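Local coordinates for glutathione S-transferase, N-terminal domain protein (Pseudomonas putida, PDB 4NAX) that binds oxidized glutathione disulfide, one molecule per subunit, and probably acts as a glutathione transferase, at residues 15-20 / 44-49; 35-40 / 102-107. All blocks are in the same frame, centred on the assembly; numbering follows the deposited sequence. Where two conformers were deposited one is given.

Both contacts involve the thioredoxin-like N-terminal domain, and they share a neighbourhood: helix 31-41, which supplies one half of contact 2, runs on in the chain into strand 45-49, which supplies half of contact 1. The two meet where Tyr45 OH comes within 2.7 Å of Glu39 OE2, a probable hydrogen bond. Contact 1 lies near the surface and is mainly polar, a loop gripped by one buried carboxylate at an edge strand of the sheet. Contact 2 is deeper and partly buried, joining the helix to the segment that follows helix 90-101; it is mostly apolar, with a water bridge as its polar element.

Contact 1. Residues 15-20 / 44-49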
ATOM      1  N   ALA A  15     -23.265   4.742  17.253  1.00 19.36           N
ATOM      2  CA  ALA A  15     -22.836   6.113  17.176  1.00 19.57           C
ATOM      3  C   ALA A  15     -23.597   6.971  18.192  1.00 18.85           C
ATOM      4  O   ALA A  15     -24.818   7.107  18.107  1.00 23.19           O
ATOM      5  CB  ALA A  15     -23.077   6.649  15.776  1.00 20.19           C
ATOM      6  N   LYS A  16     -22.875   7.542  19.152  1.00 18.43           N
ATOM      7  CA  LYS A  16     -23.397   8.589  20.043  0.50 18.51           C
ATOM      8  C   LYS A  16     -23.559   9.917  19.313  1.00 18.59           C
ATOM      9  O   LYS A  16     -24.376  10.756  19.710  1.00 21.70           O
ATOM     10  CB  LYS A  16     -22.479   8.778  21.263  0.50 20.84           C
ATOM     11  CG  LYS A  16     -22.290   7.509  22.071  0.50 25.18           C
ATOM     12  CD  LYS A  16     -21.604   7.736  23.403  0.50 24.13           C
ATOM     13  CE  LYS A  16     -21.841   6.540  24.324  0.50 45.00           C
ATOM     14  NZ  LYS A  16     -23.212   6.497  24.912  0.50 47.99           N
ATOM     15  N   HIS A  17     -22.753  10.093  18.258  1.00 16.86           N
ATOM     16  CA  HIS A  17     -22.700  11.324  17.496  1.00 17.50           C
ATOM     17  C   HIS A  17     -22.774  10.950  16.026  1.00 16.45           C
ATOM     18  O   HIS A  17     -21.756  10.958  15.321  1.00 17.21           O
ATOM     19  CB  HIS A  17     -21.397  12.074  17.763  1.00 17.92           C
ATOM     20  CG  HIS A  17     -21.083  12.256  19.216  1.00 18.96           C
ATOM     21  ND1 HIS A  17     -21.766  13.132  20.028  1.00 21.47           N
ATOM     22  CD2 HIS A  17     -20.140  11.681  19.997  1.00 21.25           C
ATOM     23  CE1 HIS A  17     -21.258  13.095  21.245  1.00 25.34           C
ATOM     24  NE2 HIS A  17     -20.276  12.212  21.255  1.00 24.62           N
ATOM     25  N   PRO A  18     -23.982  10.603  15.555  1.00 18.76           N
ATOM     26  CA  PRO A  18     -24.081  10.076  14.178  1.00 19.27           C
ATOM     27  C   PRO A  18     -23.809  11.089  13.062  1.00 18.27           C
ATOM     28  O   PRO A  18     -23.643  10.692  11.907  1.00 20.32           O
ATOM     29  CB  PRO A  18     -25.516   9.560  14.103  1.00 23.67           C
ATOM     30  CG  PRO A  18     -26.242  10.330  15.153  1.00 27.64           C
ATOM     31  CD  PRO A  18     -25.272  10.567  16.260  1.00 20.38           C
ATOM     32  N   GLU A  19     -23.672  12.358  13.415  1.00 17.00           N
ATOM     33  CA  GLU A  19     -23.268  13.403  12.486  1.00 18.06           C
ATOM     34  C   GLU A  19     -21.746  13.465  12.301  1.00 16.88           C
ATOM     35  O   GLU A  19     -21.257  14.225  11.472  1.00 19.23           O
ATOM     36  CB  GLU A  19     -23.791  14.761  12.978  1.00 20.55           C
ATOM     37  CG  GLU A  19     -23.039  15.411  14.155  1.00 22.49           C
ATOM     38  CD  GLU A  19     -23.298  14.840  15.564  1.00 21.46           C
ATOM     39  OE1 GLU A  19     -22.758  15.451  16.509  1.00 30.18           O
ATOM     40  OE2 GLU A  19     -23.992  13.824  15.752  1.00 22.63           O
ATOM     41  N   ARG A  20     -21.003  12.691  13.101  1.00 16.09           N
ATOM     42  CA  ARG A  20     -19.537  12.666  13.039  1.00 15.77           C
ATOM     43  C   ARG A  20     -19.025  11.433  12.348  1.00 14.60           C
ATOM     44  O   ARG A  20     -19.574  10.354  12.500  1.00 14.50           O
ATOM     45  CB  ARG A  20     -18.923  12.696  14.447  1.00 17.37           C
ATOM     46  CG  ARG A  20     -19.258  13.967  15.200  1.00 19.35           C
ATOM     47  CD  ARG A  20     -18.577  14.046  16.561  1.00 20.48           C
ATOM     48  NE  ARG A  20     -19.083  15.234  17.221  1.00 22.15           N
ATOM     49  CZ  ARG A  20     -19.040  15.488  18.520  1.00 28.22           C
ATOM     50  NH1 ARG A  20     -18.469  14.640  19.354  1.00 22.01           N
ATOM     51  NH2 ARG A  20     -19.581  16.620  18.978  1.00 32.02           N
ATOM     52  N   ALA A  44     -14.118  16.620  13.343  1.00 17.08           N
ATOM     53  CA  ALA A  44     -14.831  15.903  14.401  1.00 17.60           C
ATOM     54  C   ALA A  44     -14.898  14.423  14.082  1.00 15.24           C
ATOM     55  O   ALA A  44     -15.145  14.045  12.954  1.00 16.37           O
ATOM     56  CB  ALA A  44     -16.235  16.465  14.557  1.00 19.61           C
ATOM     57  N   TYR A  45     -14.695  13.578  15.087  1.00 15.38           N
ATOM     58  CA  TYR A  45     -14.839  12.157  14.901  1.00 15.04           C
ATOM     59  C   TYR A  45     -15.167  11.476  16.201  1.00 15.52           C
ATOM     60  O   TYR A  45     -14.903  12.015  17.282  1.00 16.77           O
ATOM     61  CB  TYR A  45     -13.588  11.546  14.279  1.00 16.25           C
ATOM     62  CG  TYR A  45     -12.352  11.486  15.161  1.00 15.09           C
ATOM     63  CD1 TYR A  45     -11.594  12.615  15.431  1.00 15.07           C
ATOM     64  CD2 TYR A  45     -11.922  10.284  15.674  1.00 15.64           C
ATOM     65  CE1 TYR A  45     -10.442  12.560  16.203  1.00 14.69           C
ATOM     66  CE2 TYR A  45     -10.768  10.187  16.426  1.00 16.72           C
ATOM     67  CZ  TYR A  45     -10.034  11.323  16.713  1.00 16.67           C
ATOM     68  OH  TYR A  45      -8.876  11.170  17.442  1.00 18.65           O
ATOM     69  N   GLU A  46     -15.753  10.291  16.074  1.00 14.38           N
ATOM     70  CA  GLU A  46     -16.142   9.468  17.196  1.00 15.12           C
ATOM     71  C   GLU A  46     -15.375   8.160  17.090  1.00 14.96           C
ATOM     72  O   GLU A  46     -15.609   7.337  16.192  1.00 15.07           O
ATOM     73  CB  GLU A  46     -17.650   9.217  17.160  1.00 15.40           C
ATOM     74  CG  GLU A  46     -18.145   8.409  18.339  1.00 16.67           C
ATOM     75  CD  GLU A  46     -19.646   8.196  18.352  1.00 15.93           C
ATOM     76  OE1 GLU A  46     -20.376   8.833  17.566  1.00 16.74           O
ATOM     77  OE2 GLU A  46     -20.098   7.374  19.187  1.00 17.85           O
ATOM     78  N   ALA A  47     -14.441   7.983  18.016  1.00 15.05           N
ATOM     79  CA  ALA A  47     -13.585   6.813  18.035  1.00 15.58           C
ATOM     80  C   ALA A  47     -14.192   5.643  18.805  1.00 15.93           C
ATOM     81  O   ALA A  47     -14.779   5.802  19.880  1.00 19.08           O
ATOM     82  CB  ALA A  47     -12.217   7.165  18.616  1.00 19.55           C
ATOM     83  N   HIS A  48     -14.013   4.463  18.235  1.00 14.89           N
ATOM     84  CA  HIS A  48     -14.494   3.221  18.795  1.00 15.26           C
ATOM     85  C   HIS A  48     -13.375   2.212  18.855  1.00 15.20           C
ATOM     86  O   HIS A  48     -12.698   1.965  17.849  1.00 16.11           O
ATOM     87  CB  HIS A  48     -15.609   2.646  17.926  1.00 15.59           C
ATOM     88  CG  HIS A  48     -16.790   3.549  17.773  1.00 16.40           C
ATOM     89  ND1 HIS A  48     -17.747   3.725  18.755  1.00 16.86           N
ATOM     90  CD2 HIS A  48     -17.145   4.363  16.756  1.00 15.96           C
ATOM     91  CE1 HIS A  48     -18.663   4.568  18.329  1.00 17.23           C
ATOM     92  NE2 HIS A  48     -18.304   4.993  17.132  1.00 17.09           N
ATOM     93  N   LYS A  49     -13.188   1.614  20.024  1.00 15.60           N
ATOM     94  CA  LYS A  49     -12.165   0.588  20.187  1.00 15.69           C
ATOM     95  C   LYS A  49     -12.615  -0.786  19.697  1.00 15.39           C
ATOM     96  O   LYS A  49     -13.637  -1.321  20.159  1.00 16.71           O
ATOM     97  CB  LYS A  49     -11.777   0.486  21.655  1.00 16.96           C
ATOM     98  CG  LYS A  49     -10.699  -0.550  21.899  1.00 18.97           C
ATOM     99  CD  LYS A  49     -10.284  -0.596  23.359  1.00 19.85           C
ATOM    100  CE  LYS A  49      -9.146  -1.567  23.550  1.00 22.82           C
ATOM    101  NZ  LYS A  49      -8.857  -1.792  24.990  1.00 27.27           N
TER
HETATM  102  O   HOH W   1     -16.921  12.375  19.100  1.00 28.70           O
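Glu46 reaches the backbone of Lys16 and His17 because its CG stands anti to its own backbone N (chi1 -178°) and the chain runs on extended, carrying the carboxylate into the loop. There each oxygen takes one backbone N-H of the loop. OE2 accepts from Lys16 N at 2.8 Å through its syn lone pair, the N-H...O angle being 156°. OE1 accepts from His17 N, also at 2.8 Å, but this donor sits above the carboxylate plane, 35° out of it, and the bond is more bent than the other. Two donors from consecutive peptides thus fix the rotation of the carboxylate, and Gln22 NE2 gives OE1 a further hydrogen bond. The Lys16 and His17 side chains each lie crosswise to that of Glu46, nearly perpendicular: Lys16 CB comes to 3.5 Å from OE2, and His17 CB to 3.4 Å from OE1.

In this thioredoxin-like domain, 45-49 is an outermost strand of the mixed sheet, parallel to its neighbour 21-25, so Glu46 ties the loop leading into one strand to the strand beside it. An alanine in place of Glu46 would probably leave the N-H groups of Lys16 and His17 without their carboxylate acceptor and set that end of the loop free to shift.

A type I turn from His17 to Arg20, closed by Arg20 N to His17 O, sets the two residues close enough for Arg20 NH1 to lie 3.4 Å above the plane of the His17 ring, over its centre, on the face opposite Lys16 CB. The Arg20 chain, extended from CG to NE, also packs its CD on Ala44 CB at 3.9 Å. In the plane of its guanidinium, a water accepts from NH1 at 2.8 Å and donates to Tyr45 O.

Contact 2. Residues 35-40 / 102-107; sequences SIMLEE and GQLLSQ
Met37 SD and Leu104 CD1 make the apolar heart of this contact, 3.6 Å apart, where helix 31-41 of the thioredoxin-like domain meets the loop between helices 90-101 and 109-137. The two side chains run alongside each other, pointing opposite ways. Met37 has CG anti to its backbone N (chi1 179°), then bends at chi2, and its CE lies 4.2 Å from Leu104 CB. The same Leu104 CD1 also touches Glu40 CB at 3.8 Å, one helical turn along from Met37, so this methyl rests against two residues on one side of the helix. Around them, Leu94, Leu97 and Ala98 of helix 90-101 pack on Met37, while Ile183 of helix 180-193 touches both Met37 and Leu104, bringing the all-helical C-terminal domain into the same cluster.

The polar side is carried by Gln103 and Glu40. The carboxylate of Glu40 turns to other partners: OE2 forms a salt bridge with Arg220 NE and a hydrogen bond with Tyr178 OH. Its backbone carbonyl is linked to the loop by solvent instead. Gln103 NE2 hydrogen-bonds Ile41 O, at the end of helix 31-41, and a single water completes the link, donating one hydrogen to Gln103 OE1 at 2.8 Å and the other to Glu40 O at 3.1 Å.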
ATOM      1  N   SER A  35      -6.081   8.163  13.399  1.00 12.25           N
ATOM      2  CA  SER A  35      -6.357   9.077  14.506  1.00 12.26           C
ATOM      3  C   SER A  35      -5.431  10.310  14.480  1.00 12.73           C
ATOM      4  O   SER A  35      -5.889  11.435  14.713  1.00 13.61           O
ATOM      5  CB  SER A  35      -6.331   8.358  15.844  1.00 13.09           C
ATOM      6  OG  SER A  35      -5.142   7.592  15.928  1.00 13.18           O
ATOM      7  N   ILE A  36      -4.151  10.117  14.182  1.00 12.17           N
ATOM      8  CA  ILE A  36      -3.259  11.250  14.033  1.00 12.71           C
ATOM      9  C   ILE A  36      -3.780  12.191  12.945  1.00 12.91           C
ATOM     10  O   ILE A  36      -3.837  13.411  13.130  1.00 13.82           O
ATOM     11  CB  ILE A  36      -1.812  10.814  13.739  1.00 12.67           C
ATOM     12  CG1 ILE A  36      -1.204  10.157  14.971  1.00 13.49           C
ATOM     13  CG2 ILE A  36      -0.978  12.020  13.316  1.00 13.79           C
ATOM     14  CD1 ILE A  36       0.106   9.466  14.712  1.00 13.53           C
ATOM     15  N   MET A  37      -4.150  11.639  11.790  1.00 12.70           N
ATOM     16  CA  MET A  37      -4.647  12.461  10.712  1.00 12.82           C
ATOM     17  C   MET A  37      -5.866  13.290  11.142  1.00 13.15           C
ATOM     18  O   MET A  37      -5.931  14.483  10.869  1.00 14.09           O
ATOM     19  CB  MET A  37      -5.008  11.567   9.523  1.00 13.35           C
ATOM     20  CG  MET A  37      -5.569  12.309   8.328  1.00 14.15           C
ATOM     21  SD  MET A  37      -4.368  13.441   7.609  1.00 14.43           S
ATOM     22  CE  MET A  37      -5.276  13.907   6.140  1.00 13.93           C
ATOM     23  N   LEU A  38      -6.825  12.642  11.798  1.00 12.76           N
ATOM     24  CA  LEU A  38      -8.030  13.322  12.238  1.00 13.32           C
ATOM     25  C   LEU A  38      -7.706  14.431  13.237  1.00 14.31           C
ATOM     26  O   LEU A  38      -8.277  15.537  13.167  1.00 15.26           O
ATOM     27  CB  LEU A  38      -9.006  12.319  12.834  1.00 13.96           C
ATOM     28  CG  LEU A  38      -9.637  11.391  11.784  1.00 13.22           C
ATOM     29  CD1 LEU A  38     -10.206  10.147  12.440  1.00 14.32           C
ATOM     30  CD2 LEU A  38     -10.697  12.129  10.987  1.00 15.25           C
ATOM     31  N   GLU A  39      -6.776  14.146  14.149  1.00 14.26           N
ATOM     32  CA  GLU A  39      -6.330  15.174  15.098  1.00 14.60           C
ATOM     33  C   GLU A  39      -5.657  16.345  14.392  1.00 15.98           C
ATOM     34  O   GLU A  39      -5.836  17.501  14.781  1.00 17.79           O
ATOM     35  CB  GLU A  39      -5.390  14.571  16.156  1.00 15.81           C
ATOM     36  CG  GLU A  39      -6.047  13.558  17.080  1.00 16.18           C
ATOM     37  CD  GLU A  39      -7.030  14.171  18.056  1.00 17.54           C
ATOM     38  OE1 GLU A  39      -6.796  15.303  18.522  1.00 22.82           O
ATOM     39  OE2 GLU A  39      -8.033  13.501  18.379  1.00 18.70           O
ATOM     40  N   GLU A  40      -4.829  16.064  13.390  1.00 14.62           N
ATOM     41  CA  GLU A  40      -4.110  17.121  12.654  1.00 14.70           C
ATOM     42  C   GLU A  40      -5.070  18.056  11.911  1.00 15.79           C
ATOM     43  O   GLU A  40      -4.849  19.258  11.888  1.00 17.90           O
ATOM     44  CB  GLU A  40      -3.146  16.530  11.622  1.00 16.30           C
ATOM     45  CG  GLU A  40      -1.934  15.820  12.202  1.00 15.00           C
ATOM     46  CD  GLU A  40      -0.814  16.738  12.706  1.00 16.38           C
ATOM     47  OE1 GLU A  40      -0.985  17.980  12.870  1.00 18.60           O
ATOM     48  OE2 GLU A  40       0.276  16.197  13.009  1.00 15.83           O
ATOM     49  N   GLY A 102      -8.729  19.066   2.298  1.00 16.11           N
ATOM     50  CA  GLY A 102      -7.760  19.927   1.632  1.00 16.31           C
ATOM     51  C   GLY A 102      -6.450  20.123   2.365  1.00 16.20           C
ATOM     52  O   GLY A 102      -5.687  21.029   2.030  1.00 21.25           O
ATOM     53  N   GLN A 103      -6.165  19.265   3.332  1.00 14.97           N
ATOM     54  CA  GLN A 103      -4.955  19.360   4.147  1.00 15.50           C
ATOM     55  C   GLN A 103      -4.083  18.121   3.969  1.00 15.43           C
ATOM     56  O   GLN A 103      -4.589  17.014   3.792  1.00 16.66           O
ATOM     57  CB  GLN A 103      -5.347  19.457   5.626  1.00 16.10           C
ATOM     58  CG  GLN A 103      -6.152  20.702   5.988  1.00 18.26           C
ATOM     59  CD  GLN A 103      -6.462  20.759   7.472  1.00 20.87           C
ATOM     60  OE1 GLN A 103      -5.564  20.660   8.299  1.00 22.62           O
ATOM     61  NE2 GLN A 103      -7.732  20.908   7.815  1.00 22.62           N
ATOM     62  N   LEU A 104      -2.775  18.323   4.047  1.00 14.56           N
ATOM     63  CA  LEU A 104      -1.782  17.256   4.172  1.00 14.21           C
ATOM     64  C   LEU A 104      -1.609  16.411   2.926  1.00 14.22           C
ATOM     65  O   LEU A 104      -1.039  15.315   2.963  1.00 14.76           O
ATOM     66  CB  LEU A 104      -2.031  16.417   5.429  1.00 14.90           C
ATOM     67  CG  LEU A 104      -1.945  17.248   6.721  1.00 16.62           C
ATOM     68  CD1 LEU A 104      -2.438  16.457   7.905  1.00 19.63           C
ATOM     69  CD2 LEU A 104      -0.539  17.714   7.026  1.00 26.49           C
ATOM     70  N   LEU A 105      -2.021  16.966   1.800  1.00 14.00           N
ATOM     71  CA  LEU A 105      -1.707  16.405   0.488  1.00 14.19           C
ATOM     72  C   LEU A 105      -1.727  17.597  -0.458  1.00 15.26           C
ATOM     73  O   LEU A 105      -2.761  18.222  -0.649  1.00 16.52           O
ATOM     74  CB  LEU A 105      -2.716  15.347   0.054  1.00 14.81           C
ATOM     75  CG  LEU A 105      -2.521  14.695  -1.318  1.00 14.61           C
ATOM     76  CD1 LEU A 105      -1.135  14.078  -1.472  1.00 14.55           C
ATOM     77  CD2 LEU A 105      -3.607  13.650  -1.583  1.00 15.75           C
ATOM     78  N   SER A 106      -0.575  17.925  -1.024  1.00 15.05           N
ATOM     79  CA  SER A 106      -0.427  19.139  -1.813  1.00 15.15           C
ATOM     80  C   SER A 106      -1.410  19.213  -2.949  1.00 15.20           C
ATOM     81  O   SER A 106      -1.692  18.214  -3.593  1.00 16.74           O
ATOM     82  CB  SER A 106       0.970  19.195  -2.412  1.00 16.84           C
ATOM     83  OG  SER A 106       1.190  20.418  -3.098  1.00 17.67           O
ATOM     84  N   GLN A 107      -1.865  20.436  -3.213  1.00 17.24           N
ATOM     85  CA  GLN A 107      -2.667  20.744  -4.389  1.00 19.46           C
ATOM     86  C   GLN A 107      -1.796  20.921  -5.639  1.00 17.03           C
ATOM     87  O   GLN A 107      -2.318  20.917  -6.757  1.00 20.00           O
ATOM     88  CB  GLN A 107      -3.504  22.021  -4.212  1.00 29.00           C
ATOM     89  CG  GLN A 107      -4.145  22.236  -2.840  1.00 44.62           C
ATOM     90  CD  GLN A 107      -5.545  21.670  -2.723  1.00 82.88           C
ATOM     91  OE1 GLN A 107      -6.323  21.703  -3.677  1.00101.02           O
ATOM     92  NE2 GLN A 107      -5.877  21.146  -1.541  1.00 62.94           N
TER
HETATM   93  O   HOH W   2      -5.807  21.988  10.753  1.00 37.72           O